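Local coordinates for protein esterase (Xanthomonas oryzae pv. oryzae, PDB 3H2J) that probably hydrolyses ester bonds, as an alpha/beta-hydrolase related to the secretory lipases, at residues A147-M152 with M183-E188; F49-I54 with V121-L126; N318-A323 with I348-Q353; V44-F49 with S64-I69; T326-C331 with N357-V362. All coordinates share one frame; numbering follows the deposited sequence.

Contact 1 (A147-M152 with M183-E188)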
# COMPACT_ATOMS: atom_id res chain seq x y z
N ALA A 147 0.33 -11.68 0.18
CA ALA A 147 1.22 -11.38 -0.94
C ALA A 147 2.52 -10.74 -0.44
O ALA A 147 3.59 -11.02 -0.97
CB ALA A 147 0.52 -10.45 -1.92
N THR A 148 2.41 -9.89 0.57
CA THR A 148 3.58 -9.21 1.12
C THR A 148 4.48 -10.20 1.87
O THR A 148 5.70 -10.22 1.68
CB THR A 148 3.16 -8.06 2.07
OG1 THR A 148 2.41 -7.09 1.32
CG2 THR A 148 4.38 -7.38 2.68
N ILE A 149 3.87 -11.01 2.73
CA ILE A 149 4.60 -12.01 3.51
C ILE A 149 5.33 -12.99 2.60
O ILE A 149 6.51 -13.30 2.80
CB ILE A 149 3.62 -12.80 4.41
CG1 ILE A 149 3.14 -11.91 5.56
CG2 ILE A 149 4.27 -14.08 4.92
CD1 ILE A 149 1.90 -12.44 6.27
N ASP A 150 4.64 -13.47 1.58
CA ASP A 150 5.25 -14.42 0.66
C ASP A 150 6.33 -13.77 -0.19
O ASP A 150 7.28 -14.43 -0.60
CB ASP A 150 4.16 -15.07 -0.19
CG ASP A 150 3.34 -16.06 0.62
OD1 ASP A 150 2.27 -16.48 0.15
OD2 ASP A 150 3.79 -16.43 1.72
N ALA A 151 6.21 -12.47 -0.43
CA ALA A 151 7.23 -11.75 -1.19
C ALA A 151 8.49 -11.73 -0.32
O ALA A 151 9.61 -11.94 -0.81
CB ALA A 151 6.76 -10.32 -1.50
N MET A 152 8.31 -11.47 0.97
CA MET A 152 9.44 -11.42 1.89
C MET A 152 10.08 -12.80 2.01
O MET A 152 11.29 -12.92 2.14
CB MET A 152 9.00 -10.92 3.28
CG MET A 152 8.63 -9.44 3.30
SD MET A 152 8.51 -8.74 4.96
CE MET A 152 6.86 -9.21 5.37
N MET A 183 -0.11 -2.23 7.52
CA MET A 183 -0.76 -2.53 8.79
C MET A 183 -1.41 -3.92 8.77
O MET A 183 -1.37 -4.64 9.76
CB MET A 183 -1.82 -1.48 9.12
CG MET A 183 -2.38 -1.63 10.53
SD MET A 183 -3.56 -0.34 10.99
CE MET A 183 -2.44 0.97 11.46
N ALA A 184 -2.01 -4.27 7.64
CA ALA A 184 -2.64 -5.58 7.51
C ALA A 184 -1.56 -6.66 7.70
O ALA A 184 -1.78 -7.65 8.39
CB ALA A 184 -3.29 -5.72 6.14
N THR A 185 -0.40 -6.43 7.10
CA THR A 185 0.71 -7.37 7.19
C THR A 185 1.23 -7.44 8.63
O THR A 185 1.53 -8.52 9.13
CB THR A 185 1.87 -6.96 6.25
OG1 THR A 185 1.38 -6.84 4.91
CG2 THR A 185 2.98 -8.01 6.28
N GLN A 186 1.33 -6.28 9.27
CA GLN A 186 1.77 -6.21 10.66
C GLN A 186 0.83 -7.05 11.53
O GLN A 186 1.29 -7.88 12.32
CB GLN A 186 1.77 -4.76 11.17
CG GLN A 186 2.16 -4.64 12.65
CD GLN A 186 2.02 -3.23 13.19
OE1 GLN A 186 1.71 -2.29 12.46
NE2 GLN A 186 2.27 -3.07 14.49
N ARG A 187 -0.47 -6.83 11.39
CA ARG A 187 -1.45 -7.57 12.18
C ARG A 187 -1.31 -9.08 12.00
O ARG A 187 -1.31 -9.83 12.98
CB ARG A 187 -2.88 -7.15 11.84
CG ARG A 187 -3.94 -7.78 12.75
CD ARG A 187 -5.35 -7.39 12.34
NE ARG A 187 -5.66 -7.82 10.98
CZ ARG A 187 -6.80 -7.56 10.35
NH1 ARG A 187 -7.75 -6.86 10.97
NH2 ARG A 187 -6.98 -7.98 9.11
N GLU A 188 -1.18 -9.52 10.75
CA GLU A 188 -1.05 -10.94 10.44
C GLU A 188 0.25 -11.54 10.99
O GLU A 188 0.25 -12.65 11.52
CB GLU A 188 -1.11 -11.15 8.92
CG GLU A 188 -1.04 -12.60 8.46
CD GLU A 188 -2.09 -13.49 9.11
OE1 GLU A 188 -3.22 -13.02 9.34
OE2 GLU A 188 -1.77 -14.67 9.39
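Thr148 meets Thr185 where helix 141-161 passes helix 177-192, the local axes 10.1 Å apart and crossing at -73°. The two threonines turn carbon as well as oxygen toward each other: Thr148 CB lies 3.6 Å from Thr185 OG1, and Thr148 CG2 is 3.9 Å from Thr185 CG2. Both hydroxyls are bound within their own helices, that of Thr148 to the Glu144 carbonyl and that of Thr185 to the Thr181 carbonyl, each one turn back. With Thr185 OG1 beside its backbone N (chi1 -56°), the methyl CG2, anti to that N, is turned toward Thr148 CG2, Ile149 CG1 and Met152 CE. One residue on, Ile149 runs past Thr185 in the opposing sense, its CG1 4.0 Å from Thr185 CG2. The end of the same chain, CD1, packs against the aliphatic stem of Glu188 at about a right angle, with CG 3.7 Å away. Glu188 then bends at chi2 (54°), and its carbon stem rather than its carboxylate makes the contact. A turn further along, the terminal CE of Met152 reaches Thr185 CG2 tip to tip, at 4.2 Å, and the side chain also touches Val121, Val170 and Leu172 of the central sheet. Both helices connect strands along the chain and pack together on one side of the sheet, as in the alpha/beta-hydrolase fold, and helix 177-192 directly follows the probable nucleophile elbow. With the hydroxyls bonded inside their own helices and no polar bond between the segments, the crossing rests on packing around Thr185 and on the separate Ile149-Glu188 contact.

Contact 2 (F49-I54 with V121-L126)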
# COMPACT_ATOMS: atom_id res chain seq x y z
N PHE A 49 11.64 -10.45 -9.01
CA PHE A 49 11.40 -11.87 -8.85
C PHE A 49 9.91 -12.18 -8.88
O PHE A 49 9.06 -11.29 -8.77
CB PHE A 49 12.01 -12.34 -7.52
CG PHE A 49 11.42 -11.67 -6.30
CD1 PHE A 49 10.43 -12.31 -5.55
CD2 PHE A 49 11.83 -10.40 -5.91
CE1 PHE A 49 9.87 -11.70 -4.42
CE2 PHE A 49 11.28 -9.78 -4.78
CZ PHE A 49 10.30 -10.44 -4.04
N THR A 50 9.61 -13.46 -9.07
CA THR A 50 8.23 -13.94 -9.06
C THR A 50 8.23 -15.06 -8.04
O THR A 50 9.28 -15.65 -7.76
CB THR A 50 7.80 -14.47 -10.44
OG1 THR A 50 8.62 -15.58 -10.82
CG2 THR A 50 7.91 -13.37 -11.50
N TYR A 51 7.07 -15.34 -7.46
CA TYR A 51 7.00 -16.37 -6.43
C TYR A 51 5.61 -16.97 -6.29
O TYR A 51 4.64 -16.46 -6.85
CB TYR A 51 7.44 -15.77 -5.09
CG TYR A 51 6.57 -14.61 -4.65
CD1 TYR A 51 6.73 -13.34 -5.21
CD2 TYR A 51 5.56 -14.78 -3.70
CE1 TYR A 51 5.90 -12.27 -4.83
CE2 TYR A 51 4.73 -13.72 -3.31
CZ TYR A 51 4.91 -12.47 -3.88
OH TYR A 51 4.10 -11.41 -3.50
N ALA A 52 5.54 -18.06 -5.53
CA ALA A 52 4.29 -18.76 -5.27
C ALA A 52 3.64 -18.19 -4.01
O ALA A 52 4.32 -17.90 -3.04
CB ALA A 52 4.55 -20.25 -5.07
N THR A 53 2.33 -18.02 -4.05
CA THR A 53 1.60 -17.49 -2.91
C THR A 53 0.19 -18.06 -3.00
O THR A 53 -0.03 -19.05 -3.70
CB THR A 53 1.57 -15.94 -2.93
OG1 THR A 53 0.96 -15.45 -1.73
CG2 THR A 53 0.80 -15.43 -4.15
N ILE A 54 -0.76 -17.45 -2.30
CA ILE A 54 -2.13 -17.94 -2.33
C ILE A 54 -3.13 -16.89 -2.77
O ILE A 54 -2.87 -15.68 -2.69
CB ILE A 54 -2.60 -18.48 -0.95
CG1 ILE A 54 -2.50 -17.38 0.12
CG2 ILE A 54 -1.81 -19.71 -0.58
CD1 ILE A 54 -1.10 -16.93 0.44
N VAL A 121 11.75 -4.86 0.24
CA VAL A 121 11.02 -5.86 -0.53
C VAL A 121 9.57 -5.42 -0.65
O VAL A 121 8.93 -5.08 0.34
CB VAL A 121 11.07 -7.26 0.12
CG1 VAL A 121 10.57 -7.18 1.55
CG2 VAL A 121 10.22 -8.23 -0.68
N GLY A 122 9.06 -5.43 -1.88
CA GLY A 122 7.68 -5.05 -2.10
C GLY A 122 7.03 -5.99 -3.10
O GLY A 122 7.63 -6.34 -4.11
N SER A 123 5.80 -6.41 -2.81
CA SER A 123 5.07 -7.29 -3.71
C SER A 123 4.26 -6.39 -4.64
O SER A 123 3.84 -5.30 -4.24
CB SER A 123 4.12 -8.19 -2.92
OG SER A 123 3.21 -8.85 -3.78
N ASP A 124 4.06 -6.82 -5.88
CA ASP A 124 3.25 -6.02 -6.80
C ASP A 124 1.78 -6.26 -6.48
O ASP A 124 0.91 -5.54 -6.97
CB ASP A 124 3.54 -6.39 -8.26
CG ASP A 124 4.86 -5.83 -8.75
OD1 ASP A 124 5.10 -4.62 -8.54
OD2 ASP A 124 5.65 -6.58 -9.36
N TYR A 125 1.53 -7.28 -5.66
CA TYR A 125 0.19 -7.68 -5.23
C TYR A 125 -0.45 -8.67 -6.20
O TYR A 125 -0.07 -8.74 -7.37
CB TYR A 125 -0.76 -6.47 -5.10
CG TYR A 125 -0.37 -5.40 -4.10
CD1 TYR A 125 -0.94 -4.13 -4.18
CD2 TYR A 125 0.53 -5.67 -3.05
CE1 TYR A 125 -0.62 -3.14 -3.25
CE2 TYR A 125 0.85 -4.68 -2.11
CZ TYR A 125 0.27 -3.42 -2.22
OH TYR A 125 0.57 -2.43 -1.30
N LEU A 126 -1.44 -9.41 -5.71
CA LEU A 126 -2.16 -10.36 -6.55
C LEU A 126 -2.84 -9.60 -7.68
O LEU A 126 -3.42 -8.53 -7.46
CB LEU A 126 -3.23 -11.09 -5.73
CG LEU A 126 -2.81 -12.21 -4.78
CD1 LEU A 126 -4.06 -12.80 -4.13
CD2 LEU A 126 -2.06 -13.30 -5.55
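Tyr51 and Ser123 are joined through their hydroxyls, Ser123 OG donating to Tyr51 OH over 2.7 Å. The serine oxygen reaches this position by lying anti to its backbone N (chi1 168°), and there it also accepts the backbone N-H of Tyr125 at 3.0 Å from N to OG, an ST turn. Two bonds therefore fix the rotation of the Ser123 side chain. Ser123 OG lies at the edge of the Tyr51 ring, near its plane, and Tyr51 OH has a second, weak hydrogen bond to the carbonyl of Ala147 on helix 141-161.

Strands 43-54 and 119-123 are not neighbours in the mixed alpha/beta-hydrolase sheet: strand 60-71 runs between them, and the side chains meet across it, beneath helix 141-161.

Carbon contacts flank the hydroxyl pair. Phe49 presents the edge of its ring, CZ lying 4.0 Å from Val121 CG2, and the two side chains stand roughly perpendicular. Beyond Tyr51, Leu126 spreads its two methyls: CD2 touches Thr53 CG2 at 3.8 Å, and CD1 comes within 3.4 Å of Ile54 O, a methyl against a carbonyl oxygen. Thr53 thus offers its methyl to the leucine while its hydroxyl bonds to Asp150.

Contact 3 (N318-A323 with I348-Q353)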
# COMPACT_ATOMS: atom_id res chain seq x y z
N ASN A 318 -11.41 -3.47 7.87
CA ASN A 318 -10.98 -2.41 8.76
C ASN A 318 -9.78 -3.02 9.49
O ASN A 318 -9.66 -4.24 9.57
CB ASN A 318 -12.03 -2.08 9.82
CG ASN A 318 -13.12 -1.19 9.30
OD1 ASN A 318 -12.86 -0.25 8.54
ND2 ASN A 318 -14.35 -1.45 9.72
N LEU A 319 -8.91 -2.17 10.02
CA LEU A 319 -7.75 -2.64 10.76
C LEU A 319 -7.71 -1.94 12.12
O LEU A 319 -6.68 -1.42 12.53
CB LEU A 319 -6.47 -2.32 9.98
CG LEU A 319 -6.35 -3.03 8.63
CD1 LEU A 319 -5.19 -2.44 7.85
CD2 LEU A 319 -6.15 -4.53 8.85
N LEU A 320 -8.84 -1.95 12.82
CA LEU A 320 -8.95 -1.27 14.11
C LEU A 320 -9.07 -2.16 15.35
O LEU A 320 -8.54 -1.82 16.41
CB LEU A 320 -10.16 -0.33 14.07
CG LEU A 320 -10.26 0.60 12.87
CD1 LEU A 320 -11.68 1.13 12.77
CD2 LEU A 320 -9.25 1.74 12.99
N GLU A 321 -9.76 -3.28 15.22
CA GLU A 321 -9.97 -4.16 16.37
C GLU A 321 -8.89 -5.18 16.67
O GLU A 321 -9.08 -6.38 16.49
CB GLU A 321 -11.32 -4.85 16.25
CG GLU A 321 -12.46 -3.87 16.04
CD GLU A 321 -13.81 -4.48 16.28
OE1 GLU A 321 -14.08 -5.56 15.70
OE2 GLU A 321 -14.60 -3.89 17.04
N TRP A 322 -7.75 -4.69 17.14
CA TRP A 322 -6.63 -5.54 17.52
C TRP A 322 -5.68 -4.69 18.35
O TRP A 322 -5.85 -3.47 18.44
CB TRP A 322 -5.91 -6.13 16.29
CG TRP A 322 -5.32 -5.13 15.34
CD1 TRP A 322 -6.00 -4.21 14.59
CD2 TRP A 322 -3.93 -4.96 15.02
NE1 TRP A 322 -5.12 -3.48 13.82
CE2 TRP A 322 -3.84 -3.92 14.07
CE3 TRP A 322 -2.75 -5.59 15.45
CZ2 TRP A 322 -2.62 -3.49 13.54
CZ3 TRP A 322 -1.53 -5.16 14.93
CH2 TRP A 322 -1.48 -4.12 13.98
N ALA A 323 -4.71 -5.33 18.99
CA ALA A 323 -3.77 -4.61 19.83
C ALA A 323 -2.34 -4.78 19.31
O ALA A 323 -1.70 -5.80 19.56
CB ALA A 323 -3.87 -5.10 21.27
N ILE A 348 -5.42 4.69 16.51
CA ILE A 348 -4.75 4.79 17.80
C ILE A 348 -5.75 4.71 18.95
O ILE A 348 -5.49 4.05 19.95
CB ILE A 348 -3.91 6.08 17.87
CG1 ILE A 348 -2.68 5.94 16.97
CG2 ILE A 348 -3.49 6.37 19.32
CD1 ILE A 348 -1.88 7.21 16.76
N ALA A 349 -6.90 5.38 18.81
CA ALA A 349 -7.91 5.34 19.86
C ALA A 349 -8.38 3.91 20.09
O ALA A 349 -8.57 3.50 21.23
CB ALA A 349 -9.09 6.24 19.48
N SER A 350 -8.57 3.16 19.01
CA SER A 350 -9.02 1.77 19.11
C SER A 350 -7.96 0.91 19.78
O SER A 350 -8.26 0.09 20.64
CB SER A 350 -9.33 1.19 17.73
OG SER A 350 -10.39 1.89 17.10
N PHE A 351 -6.71 1.09 19.36
CA PHE A 351 -5.60 0.32 19.91
C PHE A 351 -5.47 0.56 21.42
O PHE A 351 -5.32 -0.39 22.19
CB PHE A 351 -4.29 0.69 19.22
CG PHE A 351 -4.29 0.48 17.73
CD1 PHE A 351 -5.06 -0.53 17.16
CD2 PHE A 351 -3.49 1.26 16.90
CE1 PHE A 351 -5.04 -0.75 15.78
CE2 PHE A 351 -3.46 1.05 15.52
CZ PHE A 351 -4.23 0.04 14.96
N GLN A 352 -5.51 1.82 21.83
CA GLN A 352 -5.39 2.15 23.25
C GLN A 352 -6.52 1.55 24.06
O GLN A 352 -6.31 1.06 25.17
CB GLN A 352 -5.35 3.67 23.45
CG GLN A 352 -4.18 4.36 22.76
CD GLN A 352 -4.15 5.86 23.00
OE1 GLN A 352 -5.20 6.51 23.05
NE2 GLN A 352 -2.96 6.43 23.12
N GLN A 353 -7.73 1.60 23.51
CA GLN A 353 -8.89 1.04 24.20
C GLN A 353 -8.67 -0.46 24.37
O GLN A 353 -9.22 -1.08 25.28
CB GLN A 353 -10.16 1.28 23.38
CG GLN A 353 -11.41 0.66 23.99
CD GLN A 353 -11.75 1.25 25.35
OE1 GLN A 353 -12.08 2.44 25.46
NE2 GLN A 353 -11.68 0.43 26.39
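Leu320 and Ser350 mark the closest backbone approach, CA to CA 5.9 Å, between an irregular loop and the last turns of helix 342-353. The loop tightens here into an inverse gamma turn centred on Glu321, with a weak bond from Trp322 N to Leu320 O. Leu320 O also lies 3.4 Å from Ser350 CB, while Ser350 OG is bound back to the Thr346 carbonyl. This loop connects helix 309-316 to strand 328-332, and it touches both helix 342-353 of the final beta-alpha-beta unit and, through Trp322, Met183 and Arg187 of helix 177-192.

Phe351 points the edge of its ring at the five-membered ring of Trp322 in a T-shaped stack, centroids 5.0 Å apart and planes at 74°. The CA-CB bond of Trp322 points away from the helix, but CG sits between the backbone N and the carbonyl carbon (chi1 61°), which brings the indole back to Phe351. Phe351 CE1 stands over one indole face, 3.4 Å from Trp322 NE1. The indole is kept in place by its own N-H, which bonds to Leu319 O at 2.9 Å from NE1; the acceptor lies in the indole plane, although the donor sits well above the carbonyl plane. Trp322 O is buried without a polar partner, and Phe351 CD1 lies 3.3 Å from it.

Contact 4 (V44-F49 with S64-I69)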
# COMPACT_ATOMS: atom_id res chain seq x y z
N VAL A 44 22.89 0.87 -4.57
CA VAL A 44 21.63 0.13 -4.52
C VAL A 44 21.44 -0.74 -5.75
O VAL A 44 21.43 -0.24 -6.88
CB VAL A 44 20.42 1.08 -4.38
CG1 VAL A 44 19.12 0.29 -4.47
CG2 VAL A 44 20.49 1.81 -3.04
N ARG A 45 21.28 -2.03 -5.53
CA ARG A 45 21.07 -2.97 -6.62
C ARG A 45 19.60 -3.32 -6.68
O ARG A 45 18.99 -3.63 -5.66
CB ARG A 45 21.92 -4.22 -6.42
CG ARG A 45 23.11 -4.31 -7.35
CD ARG A 45 24.09 -3.18 -7.13
NE ARG A 45 24.79 -3.30 -5.86
CZ ARG A 45 25.97 -2.74 -5.60
NH1 ARG A 45 26.58 -2.01 -6.53
NH2 ARG A 45 26.53 -2.90 -4.42
N VAL A 46 19.04 -3.28 -7.89
CA VAL A 46 17.63 -3.57 -8.10
C VAL A 46 17.43 -4.94 -8.73
O VAL A 46 17.97 -5.23 -9.80
CB VAL A 46 16.98 -2.52 -9.01
CG1 VAL A 46 15.49 -2.80 -9.15
CG2 VAL A 46 17.22 -1.12 -8.45
N ALA A 47 16.63 -5.77 -8.07
CA ALA A 47 16.33 -7.11 -8.55
C ALA A 47 14.83 -7.31 -8.59
O ALA A 47 14.08 -6.66 -7.85
CB ALA A 47 16.97 -8.15 -7.64
N GLU A 48 14.38 -8.21 -9.45
CA GLU A 48 12.96 -8.51 -9.56
C GLU A 48 12.82 -10.01 -9.44
O GLU A 48 13.75 -10.76 -9.73
CB GLU A 48 12.42 -8.03 -10.91
CG GLU A 48 13.11 -8.67 -12.10
CD GLU A 48 12.55 -8.17 -13.41
OE1 GLU A 48 13.02 -8.65 -14.47
OE2 GLU A 48 11.66 -7.30 -13.39
N PHE A 49 11.64 -10.45 -9.01
CA PHE A 49 11.40 -11.87 -8.85
C PHE A 49 9.91 -12.18 -8.88
O PHE A 49 9.06 -11.29 -8.77
CB PHE A 49 12.01 -12.34 -7.52
CG PHE A 49 11.42 -11.67 -6.30
CD1 PHE A 49 10.43 -12.31 -5.55
CD2 PHE A 49 11.83 -10.40 -5.91
CE1 PHE A 49 9.87 -11.70 -4.42
CE2 PHE A 49 11.28 -9.78 -4.78
CZ PHE A 49 10.30 -10.44 -4.04
N SER A 64 4.60 -11.12 -8.43
CA SER A 64 5.93 -10.59 -8.67
C SER A 64 6.28 -9.58 -7.58
O SER A 64 5.43 -9.23 -6.76
CB SER A 64 6.00 -9.93 -10.06
OG SER A 64 4.93 -9.01 -10.25
N GLY A 65 7.53 -9.15 -7.56
CA GLY A 65 7.96 -8.19 -6.57
C GLY A 65 9.31 -7.57 -6.89
O GLY A 65 10.02 -8.01 -7.80
N VAL A 66 9.65 -6.53 -6.14
CA VAL A 66 10.92 -5.84 -6.32
C VAL A 66 11.78 -6.07 -5.08
O VAL A 66 11.26 -6.20 -3.96
CB VAL A 66 10.71 -4.32 -6.54
CG1 VAL A 66 9.94 -3.73 -5.37
CG2 VAL A 66 12.05 -3.62 -6.74
N LEU A 67 13.09 -6.13 -5.28
CA LEU A 67 14.03 -6.33 -4.18
C LEU A 67 15.16 -5.33 -4.34
O LEU A 67 15.87 -5.35 -5.34
CB LEU A 67 14.61 -7.74 -4.22
CG LEU A 67 15.79 -8.02 -3.29
CD1 LEU A 67 15.35 -7.90 -1.83
CD2 LEU A 67 16.35 -9.41 -3.57
N LEU A 68 15.31 -4.44 -3.36
CA LEU A 68 16.37 -3.44 -3.37
C LEU A 68 17.47 -3.87 -2.40
O LEU A 68 17.23 -4.03 -1.21
CB LEU A 68 15.82 -2.07 -2.96
CG LEU A 68 14.66 -1.56 -3.82
CD1 LEU A 68 14.24 -0.19 -3.31
CD2 LEU A 68 15.08 -1.48 -5.29
N ILE A 69 18.68 -4.04 -2.92
CA ILE A 69 19.79 -4.48 -2.08
C ILE A 69 20.88 -3.44 -1.91
O ILE A 69 21.54 -3.05 -2.88
CB ILE A 69 20.44 -5.75 -2.65
CG1 ILE A 69 19.37 -6.80 -2.96
CG2 ILE A 69 21.45 -6.31 -1.63
CD1 ILE A 69 19.95 -8.07 -3.59
O HOH W 1 23.97 -4.44 -3.49
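Ile69 O is gripped twice by Arg45: directly by its backbone N at 2.9 Å, with an N-H...O angle of 174°, and through a water that donates to Ile69 O and accepts from Arg45 NE at 2.8 Å. The arginine chain bends at chi2 (63°) and chi3 to bring NE round to this water, which lies at the edge of the guanidinium plane. Further along, Ala47 pairs with Leu67 and Phe49 with Gly65 as hydrogen-bonded pairs, alternating with the non-hydrogen-bonded pairs Val46-Leu68 and Glu48-Val66. The six backbone bonds range from the 2.8 Å of Leu67 N to Ala47 O to the 3.2 Å of Phe49 N to Gly65 O.

On one face, the Phe49 ring folds across to the partner strand and covers Gly65, whose CA lies 4.0 Å above the ring plane near its rim. Its CE2 reaches Leu67 CB at 3.9 Å, and Ala154, Val158 and Leu159 of helix 141-161 pack over this side. On the reverse face, Val46 and Leu68 lie side by side, CG2 to CD2 3.8 Å, and Leu68 touches helix 108-114, while Glu48 forms a salt bridge with Lys98. The pairing is that of a beta hairpin, here in the antiparallel part of an alpha/beta-hydrolase sheet.

Contact 5 (T326-C331 with N357-V362)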
# COMPACT_ATOMS: atom_id res chain seq x y z
N THR A 326 4.09 -4.33 18.05
CA THR A 326 5.31 -3.73 17.51
C THR A 326 5.29 -2.21 17.59
O THR A 326 4.24 -1.60 17.37
CB THR A 326 5.50 -4.11 16.01
OG1 THR A 326 5.43 -5.53 15.85
CG2 THR A 326 6.85 -3.62 15.51
N PRO A 327 6.43 -1.59 17.92
CA PRO A 327 6.48 -0.13 18.01
C PRO A 327 5.98 0.34 16.64
O PRO A 327 6.52 -0.07 15.62
CB PRO A 327 7.96 0.15 18.22
CG PRO A 327 8.36 -1.00 19.09
CD PRO A 327 7.69 -2.19 18.42
N THR A 328 4.97 1.20 16.64
CA THR A 328 4.36 1.66 15.40
C THR A 328 4.20 3.16 15.31
O THR A 328 3.74 3.80 16.26
CB THR A 328 2.97 1.00 15.23
OG1 THR A 328 3.09 -0.41 15.40
CG2 THR A 328 2.40 1.29 13.85
N LEU A 329 4.58 3.73 14.17
CA LEU A 329 4.47 5.16 13.94
C LEU A 329 3.63 5.42 12.69
O LEU A 329 4.06 5.16 11.57
CB LEU A 329 5.86 5.79 13.76
CG LEU A 329 5.86 7.31 13.50
CD1 LEU A 329 5.27 8.05 14.71
CD2 LEU A 329 7.28 7.77 13.25
N LEU A 330 2.42 5.92 12.90
CA LEU A 330 1.52 6.24 11.80
C LEU A 330 1.85 7.65 11.33
O LEU A 330 1.86 8.59 12.12
CB LEU A 330 0.06 6.17 12.29
CG LEU A 330 -0.60 4.79 12.40
CD1 LEU A 330 0.38 3.77 12.93
CD2 LEU A 330 -1.83 4.90 13.29
N CYS A 331 2.15 7.80 10.04
CA CYS A 331 2.48 9.11 9.51
C CYS A 331 1.47 9.53 8.46
O CYS A 331 0.90 8.69 7.78
CB CYS A 331 3.90 9.11 8.90
SG CYS A 331 4.55 10.73 8.36
N ASN A 357 -0.26 0.60 23.72
CA ASN A 357 0.27 1.96 23.69
C ASN A 357 1.57 1.93 22.89
O ASN A 357 2.53 2.64 23.20
CB ASN A 357 0.53 2.46 25.11
CG ASN A 357 -0.02 3.85 25.33
OD1 ASN A 357 0.32 4.79 24.60
ND2 ASN A 357 -0.89 3.99 26.32
N GLN A 358 1.58 1.09 21.87
CA GLN A 358 2.74 0.91 21.00
C GLN A 358 2.67 1.79 19.76
O GLN A 358 3.65 1.90 19.02
CB GLN A 358 2.83 -0.55 20.55
CG GLN A 358 3.08 -1.52 21.68
CD GLN A 358 4.40 -1.26 22.35
OE1 GLN A 358 5.46 -1.40 21.74
NE2 GLN A 358 4.36 -0.86 23.62
N VAL A 359 1.53 2.42 19.54
CA VAL A 359 1.33 3.24 18.35
C VAL A 359 1.31 4.74 18.57
O VAL A 359 0.64 5.24 19.48
CB VAL A 359 0.02 2.84 17.64
CG1 VAL A 359 -0.03 3.41 16.24
CG2 VAL A 359 -0.11 1.32 17.61
N ALA A 360 2.04 5.46 17.73
CA ALA A 360 2.11 6.91 17.80
C ALA A 360 1.84 7.45 16.40
O ALA A 360 1.79 6.69 15.44
CB ALA A 360 3.49 7.34 18.27
N LEU A 361 1.65 8.75 16.30
CA LEU A 361 1.42 9.34 14.99
C LEU A 361 2.18 10.64 14.85
O LEU A 361 2.42 11.35 15.83
CB LEU A 361 -0.07 9.60 14.76
CG LEU A 361 -0.69 10.86 15.37
CD1 LEU A 361 -2.11 11.02 14.84
CD2 LEU A 361 -0.67 10.76 16.89
N VAL A 362 2.58 10.93 13.62
CA VAL A 362 3.30 12.16 13.32
C VAL A 362 2.57 12.80 12.15
O VAL A 362 2.21 12.13 11.18
CB VAL A 362 4.78 11.86 12.96
CG1 VAL A 362 4.86 10.88 11.80
CG2 VAL A 362 5.51 13.15 12.64
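Between Thr328-Cys331 and Val359-Val362 the flat groups that meet are backbone peptides, edge to edge through their N-H and C=O groups. Thr328 N donates to Gln358 O at 2.8 Å, and Ala360 N to Thr328 O at the same distance. Leu330 then gives its N-H to Ala360 O and accepts that of Val362, so that four bonds join the strands. They are the parallel strands of a beta-alpha-beta unit whose connecting helix is 342-353, in the alpha/beta-hydrolase sheet; strand 359-363 is the strand at one edge of the sheet.

On the face bearing Thr328, Leu330, Val359 and Leu361, that helix supplies Ala344, Ile348 and Phe351 as cover. Thr328 and Val359 lie side by side, CB to CG2 3.9 Å. Thr328 OG1 is turned back to donate to Thr326 O at 2.6 Å, and is also bonded to Gln186 NE2 of helix 177-192. On the other face Leu329, Cys331 and Val362 pack on helix 376-396, to which the disulfide Cys331-Cys384 ties the strand; Ala360 lies on the same face. There Leu329 CD1 rests 4.0 Å from Ala360 CB, and Cys331 SG touches Val362 CG1 at 3.5 Å. Back on the opposite face, Leu330 CG lies beside its backbone N (chi1 -80°), which turns CD1 toward Val359 CG1 at 3.4 Å, closer than usual for two carbons.

How the contacts relate
Contacts 2 and 4 share Phe49 and sit about 12 Å apart, between centres, in the antiparallel part of the sheet; Ser64 and Asp124 link them by a probable hydrogen bond, OG to OD2 2.7 Å. Contact 5 lies at the far edge of the sheet, its centre about 28 Å from that of contact 4. Contact 1 touches all the others: contact 2 through Asp150, contact 3 through Met183 and Arg187, contact 4 by packing of Ala151 O on Phe49 CE1 (3.6 Å), and contact 5 by Gln186 NE2 to Thr328 OG1 (2.9 Å). Contacts 3 and 5 join through Ile348 and Phe351 against Val359. A probable Ser176-His377-Asp336 triad has its nucleophile just before helix 177-192 of contact 1.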